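Local coordinates for protein formate dehydrogenase (Staphylococcus aureus, PDB 6TTB) that binds NAD and, as an NAD-dependent formate dehydrogenase, probably catalyses the oxidation of formate to carbon dioxide with transfer of hydride to the cofactor, at residues N143-A148 with G200-E205; G192-G197 with I245-T250; T213-D218 with D234-S239. One frame throughout, in Å; residues are numbered along the deposited sequence.

Interaction 1. Residues N143-A148 with G200-E205; sequences NTVSVA and GQLVAE. With NAD (nicotinamide-adenine-dinucleotide), chain C.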
# COMPACT_ATOMS: atom_id res chain seq x y z
N ASN A 143 -13.96 10.19 -10.14
CA ASN A 143 -12.97 9.20 -9.66
C ASN A 143 -11.97 9.82 -8.67
O ASN A 143 -10.87 9.30 -8.40
CB ASN A 143 -12.28 8.51 -10.80
CG ASN A 143 -11.59 9.52 -11.69
OD1 ASN A 143 -11.21 10.62 -11.24
ND2 ASN A 143 -11.37 9.14 -12.94
N THR A 144 -12.40 10.87 -8.03
CA THR A 144 -11.58 11.49 -7.03
C THR A 144 -11.27 10.48 -5.94
O THR A 144 -10.12 10.31 -5.61
CB THR A 144 -12.24 12.81 -6.61
OG1 THR A 144 -13.62 12.59 -6.25
CG2 THR A 144 -12.20 13.79 -7.76
N VAL A 145 -12.29 9.76 -5.40
CA VAL A 145 -12.06 8.94 -4.21
C VAL A 145 -11.11 7.82 -4.54
O VAL A 145 -10.21 7.47 -3.73
CB VAL A 145 -13.32 8.33 -3.66
CG1 VAL A 145 -12.95 7.33 -2.59
CG2 VAL A 145 -14.27 9.37 -3.14
N SER A 146 -11.38 7.21 -5.71
CA SER A 146 -10.55 6.13 -6.18
C SER A 146 -9.10 6.52 -6.07
O SER A 146 -8.28 5.72 -5.61
CB SER A 146 -10.88 5.77 -7.58
OG SER A 146 -10.34 4.50 -7.91
N VAL A 147 -8.79 7.72 -6.58
CA VAL A 147 -7.39 8.15 -6.69
C VAL A 147 -6.84 8.39 -5.29
O VAL A 147 -5.72 7.98 -4.98
CB VAL A 147 -7.24 9.35 -7.66
CG1 VAL A 147 -5.86 9.90 -7.71
CG2 VAL A 147 -7.70 8.98 -9.06
N ALA A 148 -7.67 8.85 -4.37
CA ALA A 148 -7.15 9.05 -3.03
C ALA A 148 -6.73 7.73 -2.46
O ALA A 148 -5.61 7.61 -1.92
CB ALA A 148 -8.16 9.67 -2.16
N GLY A 200 -6.60 16.11 -2.83
CA GLY A 200 -5.66 16.32 -1.75
C GLY A 200 -6.33 16.13 -0.39
O GLY A 200 -5.71 15.59 0.56
N GLN A 201 -7.58 16.66 -0.31
CA GLN A 201 -8.39 16.70 0.90
C GLN A 201 -8.95 15.30 1.25
O GLN A 201 -9.01 14.92 2.43
CB GLN A 201 -9.45 17.74 0.72
CG GLN A 201 -8.96 19.10 1.21
CD GLN A 201 -9.92 20.20 0.83
OE1 GLN A 201 -11.14 20.06 1.00
NE2 GLN A 201 -9.41 21.19 0.11
N LEU A 202 -9.31 14.54 0.21
CA LEU A 202 -9.80 13.20 0.42
C LEU A 202 -8.66 12.37 1.01
O LEU A 202 -8.87 11.47 1.84
CB LEU A 202 -10.26 12.61 -0.92
CG LEU A 202 -11.61 13.12 -1.42
CD1 LEU A 202 -11.80 12.84 -2.94
CD2 LEU A 202 -12.70 12.50 -0.64
N VAL A 203 -7.44 12.75 0.67
CA VAL A 203 -6.31 11.95 1.07
C VAL A 203 -6.02 12.30 2.50
O VAL A 203 -5.63 11.44 3.27
CB VAL A 203 -5.13 12.26 0.18
CG1 VAL A 203 -3.84 11.94 0.85
CG2 VAL A 203 -5.27 11.55 -1.15
N ALA A 204 -6.25 13.56 2.87
CA ALA A 204 -5.97 13.96 4.25
C ALA A 204 -6.90 13.20 5.18
O ALA A 204 -6.45 12.65 6.17
CB ALA A 204 -6.03 15.44 4.45
N GLU A 205 -8.17 13.12 4.78
CA GLU A 205 -9.18 12.54 5.64
C GLU A 205 -8.78 11.11 5.94
O GLU A 205 -8.81 10.68 7.09
CB GLU A 205 -10.54 12.55 4.94
CG GLU A 205 -11.45 13.65 5.44
CD GLU A 205 -12.36 14.17 4.35
OE1 GLU A 205 -12.98 13.31 3.64
OE2 GLU A 205 -12.45 15.44 4.18
PA NAD C . -8.42 19.90 -7.78
O1A NAD C . -8.58 21.04 -8.73
O2A NAD C . -9.46 19.59 -6.72
O5B NAD C . -6.94 19.92 -7.14
C5B NAD C . -5.89 20.75 -7.68
C4B NAD C . -5.54 21.78 -6.64
O4B NAD C . -4.12 22.04 -6.75
C3B NAD C . -6.26 23.14 -6.78
O3B NAD C . -7.26 23.42 -5.80
C2B NAD C . -5.15 24.20 -6.76
O2B NAD C . -5.34 25.19 -5.78
C1B NAD C . -3.85 23.40 -6.56
N9A NAD C . -2.77 23.83 -7.46
C8A NAD C . -2.89 24.66 -8.57
N7A NAD C . -1.74 25.02 -9.08
C5A NAD C . -0.79 24.48 -8.21
C6A NAD C . 0.63 24.56 -8.17
N6A NAD C . 1.38 25.28 -8.99
N1A NAD C . 1.25 23.97 -7.11
C2A NAD C . 0.51 23.28 -6.24
N3A NAD C . -0.82 23.10 -6.20
C4A NAD C . -1.42 23.74 -7.21
O3 NAD C . -8.26 18.61 -8.64
PN NAD C . -8.34 17.17 -8.04
O1N NAD C . -9.74 16.68 -8.34
O2N NAD C . -7.87 17.20 -6.62
O5D NAD C . -7.26 16.41 -8.97
C5D NAD C . -5.88 16.30 -8.51
C4D NAD C . -5.06 15.86 -9.67
O4D NAD C . -5.16 14.42 -9.77
C3D NAD C . -5.56 16.46 -11.01
O3D NAD C . -4.65 17.39 -11.57
C2D NAD C . -5.84 15.24 -11.90
O2D NAD C . -5.24 15.28 -13.19
C1D NAD C . -5.30 14.05 -11.13
N1N NAD C . -6.25 12.94 -11.24
C2N NAD C . -5.80 11.67 -11.73
C3N NAD C . -6.70 10.59 -11.85
C7N NAD C . -6.17 9.17 -12.08
O7N NAD C . -6.91 8.35 -12.63
N7N NAD C . -4.93 8.85 -11.66
C4N NAD C . -8.11 10.86 -11.69
C5N NAD C . -8.54 12.13 -11.24
C6N NAD C . -7.60 13.16 -11.05

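Interaction 2. Residues G192-G197 with I245-T250; sequences GIFGFG and IHAPLT. With NAD (nicotinamide-adenine-dinucleotide), chain C.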
# COMPACT_ATOMS: atom_id res chain seq x y z
N GLY A 192 3.46 15.37 3.28
CA GLY A 192 3.21 16.62 2.59
C GLY A 192 2.30 16.38 1.41
O GLY A 192 2.56 15.47 0.61
N ILE A 193 1.17 17.10 1.39
CA ILE A 193 0.21 16.98 0.30
C ILE A 193 0.39 18.19 -0.60
O ILE A 193 0.04 19.29 -0.22
CB ILE A 193 -1.27 16.83 0.82
CG1 ILE A 193 -1.52 15.51 1.58
CG2 ILE A 193 -2.30 17.01 -0.28
CD1 ILE A 193 -1.92 15.74 3.01
N PHE A 194 1.00 17.96 -1.77
CA PHE A 194 1.16 19.01 -2.75
C PHE A 194 -0.12 19.13 -3.56
O PHE A 194 -0.36 18.33 -4.45
CB PHE A 194 2.28 18.65 -3.67
CG PHE A 194 2.55 19.68 -4.72
CD1 PHE A 194 3.11 20.92 -4.39
CD2 PHE A 194 2.28 19.40 -6.06
CE1 PHE A 194 3.36 21.87 -5.37
CE2 PHE A 194 2.60 20.31 -7.06
CZ PHE A 194 3.08 21.56 -6.71
N GLY A 195 -0.96 20.13 -3.24
CA GLY A 195 -2.17 20.37 -3.99
C GLY A 195 -3.37 19.87 -3.25
O GLY A 195 -3.62 18.67 -3.16
N PHE A 196 -4.05 20.81 -2.61
CA PHE A 196 -4.98 20.49 -1.55
C PHE A 196 -6.35 20.80 -2.09
O PHE A 196 -7.06 21.58 -1.52
CB PHE A 196 -4.59 21.25 -0.27
CG PHE A 196 -5.10 20.63 1.00
CD1 PHE A 196 -4.78 19.33 1.34
CD2 PHE A 196 -5.89 21.37 1.89
CE1 PHE A 196 -5.29 18.76 2.51
CE2 PHE A 196 -6.38 20.80 3.06
CZ PHE A 196 -6.09 19.49 3.37
N GLY A 197 -6.66 20.24 -3.25
CA GLY A 197 -7.99 20.34 -3.82
C GLY A 197 -8.87 19.21 -3.32
O GLY A 197 -8.74 18.77 -2.15
N ILE A 245 1.26 13.90 -4.61
CA ILE A 245 0.97 14.98 -5.55
C ILE A 245 -0.49 14.92 -5.93
O ILE A 245 -0.97 13.89 -6.42
CB ILE A 245 1.81 14.78 -6.81
CG1 ILE A 245 3.28 14.51 -6.48
CG2 ILE A 245 1.58 15.88 -7.81
CD1 ILE A 245 4.21 15.65 -6.53
N HIS A 246 -1.17 16.04 -5.79
CA HIS A 246 -2.58 16.12 -6.19
C HIS A 246 -2.82 17.43 -6.88
O HIS A 246 -3.83 18.08 -6.63
CB HIS A 246 -3.55 15.85 -4.99
CG HIS A 246 -3.27 14.51 -4.38
ND1 HIS A 246 -3.58 13.34 -5.05
CD2 HIS A 246 -2.42 14.17 -3.36
CE1 HIS A 246 -3.12 12.33 -4.35
NE2 HIS A 246 -2.39 12.82 -3.31
N ALA A 247 -1.85 17.83 -7.71
CA ALA A 247 -1.87 19.10 -8.41
C ALA A 247 -2.14 18.84 -9.89
O ALA A 247 -1.75 17.79 -10.43
CB ALA A 247 -0.54 19.78 -8.21
N PRO A 248 -2.79 19.78 -10.63
CA PRO A 248 -3.06 19.58 -12.06
C PRO A 248 -1.76 19.76 -12.82
O PRO A 248 -0.74 20.09 -12.23
CB PRO A 248 -4.12 20.66 -12.41
CG PRO A 248 -4.63 21.13 -11.06
CD PRO A 248 -3.42 21.01 -10.12
N LEU A 249 -1.76 19.44 -14.11
CA LEU A 249 -0.59 19.73 -14.92
C LEU A 249 -0.81 21.08 -15.58
O LEU A 249 -1.52 21.15 -16.60
CB LEU A 249 -0.48 18.65 -15.98
CG LEU A 249 0.67 18.83 -16.97
CD1 LEU A 249 2.06 18.92 -16.28
CD2 LEU A 249 0.62 17.71 -18.00
N THR A 250 -0.18 22.13 -14.98
CA THR A 250 -0.26 23.54 -15.36
C THR A 250 1.15 23.98 -15.71
O THR A 250 2.09 23.24 -15.53
CB THR A 250 -0.77 24.39 -14.19
OG1 THR A 250 0.28 24.66 -13.22
CG2 THR A 250 -1.95 23.71 -13.53
PA NAD C . -8.42 19.90 -7.78
O1A NAD C . -8.58 21.04 -8.73
O2A NAD C . -9.46 19.59 -6.72
O5B NAD C . -6.94 19.92 -7.14
C5B NAD C . -5.89 20.75 -7.68
C4B NAD C . -5.54 21.78 -6.64
O4B NAD C . -4.12 22.04 -6.75
C3B NAD C . -6.26 23.14 -6.78
O3B NAD C . -7.26 23.42 -5.80
C2B NAD C . -5.15 24.20 -6.76
O2B NAD C . -5.34 25.19 -5.78
C1B NAD C . -3.85 23.40 -6.56
N9A NAD C . -2.77 23.83 -7.46
C8A NAD C . -2.89 24.66 -8.57
N7A NAD C . -1.74 25.02 -9.08
C5A NAD C . -0.79 24.48 -8.21
C6A NAD C . 0.63 24.56 -8.17
N6A NAD C . 1.38 25.28 -8.99
N1A NAD C . 1.25 23.97 -7.11
C2A NAD C . 0.51 23.28 -6.24
N3A NAD C . -0.82 23.10 -6.20
C4A NAD C . -1.42 23.74 -7.21
O3 NAD C . -8.26 18.61 -8.64
PN NAD C . -8.34 17.17 -8.04
O1N NAD C . -9.74 16.68 -8.34
O2N NAD C . -7.87 17.20 -6.62
O5D NAD C . -7.26 16.41 -8.97
C5D NAD C . -5.88 16.30 -8.51
C4D NAD C . -5.06 15.86 -9.67
O4D NAD C . -5.16 14.42 -9.77
C3D NAD C . -5.56 16.46 -11.01
O3D NAD C . -4.65 17.39 -11.57
C2D NAD C . -5.84 15.24 -11.90
O2D NAD C . -5.24 15.28 -13.19
C1D NAD C . -5.30 14.05 -11.13
N1N NAD C . -6.25 12.94 -11.24
C2N NAD C . -5.80 11.67 -11.73
C3N NAD C . -6.70 10.59 -11.85
C7N NAD C . -6.17 9.17 -12.08
O7N NAD C . -6.91 8.35 -12.63
N7N NAD C . -4.93 8.85 -11.66
C4N NAD C . -8.11 10.86 -11.69
C5N NAD C . -8.54 12.13 -11.24
C6N NAD C . -7.60 13.16 -11.05
O HOH W 1 -6.13 17.95 -4.89

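Interaction 3. Residues T213-D218 with D234-S239; sequences TLQHYD and DELVSS. With NAD (nicotinamide-adenine-dinucleotide), chain C.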
# COMPACT_ATOMS: atom_id res chain seq x y z
N THR A 213 1.69 13.46 11.00
CA THR A 213 1.52 14.88 10.78
C THR A 213 1.31 15.17 9.29
O THR A 213 2.12 14.74 8.47
CB THR A 213 2.70 15.66 11.34
OG1 THR A 213 2.55 15.52 12.74
CG2 THR A 213 2.62 17.12 10.97
N LEU A 214 0.21 15.87 8.97
CA LEU A 214 -0.08 16.32 7.63
C LEU A 214 0.34 17.77 7.48
O LEU A 214 -0.08 18.63 8.26
CB LEU A 214 -1.59 16.21 7.43
CG LEU A 214 -2.11 14.80 7.51
CD1 LEU A 214 -3.42 14.66 6.78
CD2 LEU A 214 -1.08 13.87 6.90
N GLN A 215 1.07 18.05 6.38
CA GLN A 215 1.20 19.40 5.83
C GLN A 215 0.69 19.39 4.38
O GLN A 215 0.83 18.42 3.67
CB GLN A 215 2.67 19.71 5.63
CG GLN A 215 3.52 19.74 6.87
CD GLN A 215 4.99 19.80 6.52
OE1 GLN A 215 5.44 19.19 5.58
NE2 GLN A 215 5.77 20.45 7.37
N HIS A 216 0.20 20.53 3.92
CA HIS A 216 -0.12 20.72 2.54
C HIS A 216 0.36 22.06 2.05
O HIS A 216 0.56 22.98 2.85
CB HIS A 216 -1.59 20.67 2.34
CG HIS A 216 -2.29 21.81 2.96
ND1 HIS A 216 -2.50 21.88 4.32
CD2 HIS A 216 -2.94 22.86 2.41
CE1 HIS A 216 -3.21 22.95 4.58
NE2 HIS A 216 -3.53 23.54 3.42
N TYR A 217 0.58 22.13 0.73
CA TYR A 217 0.71 23.37 -0.02
C TYR A 217 -0.30 23.38 -1.17
O TYR A 217 -0.48 22.38 -1.87
CB TYR A 217 2.13 23.50 -0.61
CG TYR A 217 2.23 24.64 -1.58
CD1 TYR A 217 1.63 24.52 -2.82
CD2 TYR A 217 2.75 25.88 -1.19
CE1 TYR A 217 1.55 25.60 -3.68
CE2 TYR A 217 2.71 26.97 -2.05
CZ TYR A 217 2.08 26.83 -3.29
OH TYR A 217 2.06 27.82 -4.22
N ASP A 218 -0.95 24.51 -1.35
CA ASP A 218 -1.81 24.75 -2.50
C ASP A 218 -1.69 26.24 -2.74
O ASP A 218 -1.43 26.96 -1.79
CB ASP A 218 -3.26 24.36 -2.17
CG ASP A 218 -4.26 24.53 -3.30
OD1 ASP A 218 -4.25 25.63 -3.90
OD2 ASP A 218 -5.07 23.54 -3.59
N ASP A 234 8.66 25.39 -0.46
CA ASP A 234 10.00 25.16 0.00
C ASP A 234 9.88 24.12 1.10
O ASP A 234 10.59 23.11 1.12
CB ASP A 234 10.65 26.47 0.49
N GLU A 235 8.98 24.40 2.03
CA GLU A 235 8.99 23.76 3.31
C GLU A 235 8.43 22.34 3.12
O GLU A 235 9.01 21.37 3.59
CB GLU A 235 8.15 24.62 4.23
CG GLU A 235 7.84 23.99 5.58
CD GLU A 235 9.07 23.75 6.42
OE1 GLU A 235 10.20 23.98 5.88
OE2 GLU A 235 8.91 23.29 7.62
N LEU A 236 7.34 22.23 2.35
CA LEU A 236 6.81 20.91 2.08
C LEU A 236 7.95 20.02 1.59
O LEU A 236 8.10 18.90 2.07
CB LEU A 236 5.74 21.01 1.01
CG LEU A 236 4.79 19.83 0.95
CD1 LEU A 236 3.52 20.19 1.70
CD2 LEU A 236 4.46 19.53 -0.49
N VAL A 237 8.73 20.53 0.65
CA VAL A 237 9.74 19.73 -0.03
C VAL A 237 10.75 19.26 0.98
O VAL A 237 11.23 18.12 0.88
CB VAL A 237 10.46 20.52 -1.14
CG1 VAL A 237 11.79 19.90 -1.52
CG2 VAL A 237 9.58 20.74 -2.31
N SER A 238 11.12 20.13 1.91
CA SER A 238 12.29 19.79 2.72
C SER A 238 11.92 19.09 4.02
O SER A 238 12.75 18.39 4.55
CB SER A 238 13.19 20.95 2.96
OG SER A 238 12.45 22.04 3.41
N SER A 239 10.68 19.25 4.50
CA SER A 239 10.34 18.73 5.82
C SER A 239 9.54 17.42 5.73
O SER A 239 9.43 16.71 6.76
CB SER A 239 9.64 19.75 6.71
OG SER A 239 8.43 20.23 6.08
PA NAD C . -8.42 19.90 -7.78
O1A NAD C . -8.58 21.04 -8.73
O2A NAD C . -9.46 19.59 -6.72
O5B NAD C . -6.94 19.92 -7.14
C5B NAD C . -5.89 20.75 -7.68
C4B NAD C . -5.54 21.78 -6.64
O4B NAD C . -4.12 22.04 -6.75
C3B NAD C . -6.26 23.14 -6.78
O3B NAD C . -7.26 23.42 -5.80
C2B NAD C . -5.15 24.20 -6.76
O2B NAD C . -5.34 25.19 -5.78
C1B NAD C . -3.85 23.40 -6.56
N9A NAD C . -2.77 23.83 -7.46
C8A NAD C . -2.89 24.66 -8.57
N7A NAD C . -1.74 25.02 -9.08
C5A NAD C . -0.79 24.48 -8.21
C6A NAD C . 0.63 24.56 -8.17
N6A NAD C . 1.38 25.28 -8.99
N1A NAD C . 1.25 23.97 -7.11
C2A NAD C . 0.51 23.28 -6.24
N3A NAD C . -0.82 23.10 -6.20
C4A NAD C . -1.42 23.74 -7.21
O3 NAD C . -8.26 18.61 -8.64
PN NAD C . -8.34 17.17 -8.04
O1N NAD C . -9.74 16.68 -8.34
O2N NAD C . -7.87 17.20 -6.62
O5D NAD C . -7.26 16.41 -8.97
C5D NAD C . -5.88 16.30 -8.51
C4D NAD C . -5.06 15.86 -9.67
O4D NAD C . -5.16 14.42 -9.77
C3D NAD C . -5.56 16.46 -11.01
O3D NAD C . -4.65 17.39 -11.57
C2D NAD C . -5.84 15.24 -11.90
O2D NAD C . -5.24 15.28 -13.19
C1D NAD C . -5.30 14.05 -11.13
N1N NAD C . -6.25 12.94 -11.24
C2N NAD C . -5.80 11.67 -11.73
C3N NAD C . -6.70 10.59 -11.85
C7N NAD C . -6.17 9.17 -12.08
O7N NAD C . -6.91 8.35 -12.63
N7N NAD C . -4.93 8.85 -11.66
C4N NAD C . -8.11 10.86 -11.69
C5N NAD C . -8.54 12.13 -11.24
C6N NAD C . -7.60 13.16 -11.05

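Interaction 1. Residues N143-A148 with G200-E205
Two helices cross at -52° here, their short segments 8.8 Å apart between axes, and the touching side chains are nearly all apolar; no hydrogen bond links 143-148 to 200-205. The tight end is at Ala148. Its methyl points toward the other helix and sits between two consecutive side chains, with Ala148 CB 3.6 Å from Val203 CG2 on one hand and 3.8 Å from Leu202 CB on the other. Ala148 and Val203 are buried, and so small a methyl lets their backbones come within 5.1 Å, CA to CA.

Toward the start of helix 144-160 the contact opens to solvent rather than widening. Leu202 reaches across obliquely with its CD1 branch, which is still 3.7 Å from Thr144 CB but only grazes Val145, whose CG2 is 4.3 Å from Leu202 CD1. All three residues are partly exposed. Thr144 OG1 takes no polar partner across the contact; it is hydrogen-bonded to Gly141 O.

Another face of the same helix turn meets the cofactor. Val147 CG2 packs 3.3 Å from NAD C4N, the nicotinamide carbon that receives the hydride in NAD-dependent dehydrogenases, while Asn143 lays OD1 beside C5N and ties its ND2 to Gly327 O. Ser146 OG is hydrogen-bonded to Arg160 of the second subunit as well as within its own chain. The first turn of helix 144-160 thus lies among the nicotinamide, the second subunit and helix 198-207, the helix that directly follows strand 190-194 of the seven-stranded parallel sheet.

Interaction 2. Residues G192-G197 with I245-T250
The glycine-rich turn of a Rossmann fold, consistent with a GxGxxG motif at Gly195, Gly197 and Gly200, meets here the loop that leaves the neighbouring parallel strand 242-245. Phe194 and Ile245 form the last parallel bridge, and just beyond it His246 N donates to Phe194 O at 2.8 Å, with the N lying nearly along the C=O axis. That bond holds the two strand ends together where both segments leave the sheet beside NAD.

Phe194 has CG anti to the backbone N (chi1 -179°), which lays its ring beside Ile245. Ile245 CG2 touches the ring edge, 4.0 Å from Phe194 CD2, and Ala247 CB approaches Phe194 CE2 obliquely at 3.4 Å. The adenine of NAD lies over one face, offset toward the rim. Gly195 takes a positive phi of 103°, as suits a residue without a side chain, and the backbone of Gly197 runs close beside the diphosphate. His246 turns its ring away from the cofactor, toward Ile193 CG2, and bonds Thr244 OG1 through NE2. Its carbonyl faces a water that also lies 2.6 Å from NAD O2N and accepts a weak bond from Gly197 N, 2.9 Å from the water oxygen.

Interaction 3. Residues T213-D218 with D234-S239
Gln215 carries the polar half of this contact between strand 213-217 and helix 233-239, whose segments run at 141° with their axes 8.4 Å apart. Its CB touches the helix, 4.0 Å from Leu236 CD1. CG lies beside the backbone N (chi1 -63°), and from there the chain runs extended toward the helix, bringing CD within 3.5 Å of Ser239 OG. At the tip NE2 donates to Ser239 OG at 3.0 Å, the hydroxyl lying almost in the amide plane, while OE1 has a weak bond with Ser240 OG. Ser239 OG donates to Glu235 O, 2.8 Å away, a carbonyl that also takes Ser239 N, so the hydroxyl accepts one bond and donates another, which sets its orientation.

The apolar half is Leu236: its CD1 packs on the strand backbone, 3.7 Å from Tyr217 N, and also meets Tyr217 CB. The Tyr217 ring swings away and offers its edge to the adenine, with CE1 3.6 Å from NAD C2A. One residue on, Asp218 OD2 accepts from NAD O3B at 3.1 Å and also from Phe196 N. An acid at the end of the second strand, gripping the adenosine ribose, is the hallmark of NAD-binding Rossmann domains.

Overall arrangement
All three contacts line one NAD molecule: interaction 1 at the nicotinamide, interaction 2 along the diphosphate and adenine, interaction 3 at the adenine and its ribose. The centre of interaction 2 is about 11 Å from both others, which are about 17 Å apart. Strand 190-194, helix 198-207 and strand 213-217 follow one another, a beta-alpha-beta unit shared among the three. Along the chain the segments of interactions 1 and 2 alternate, and interaction 3 is nested inside the loop that interaction 2 closes. Strands 190-194 and 213-217 are sheet neighbours, joined by probable hydrogen bonds from Ile193 N to Gln215 O and Gly195 N to Tyr217 O. One cofactor spans sheet, glycine-rich turn and helix 144-160.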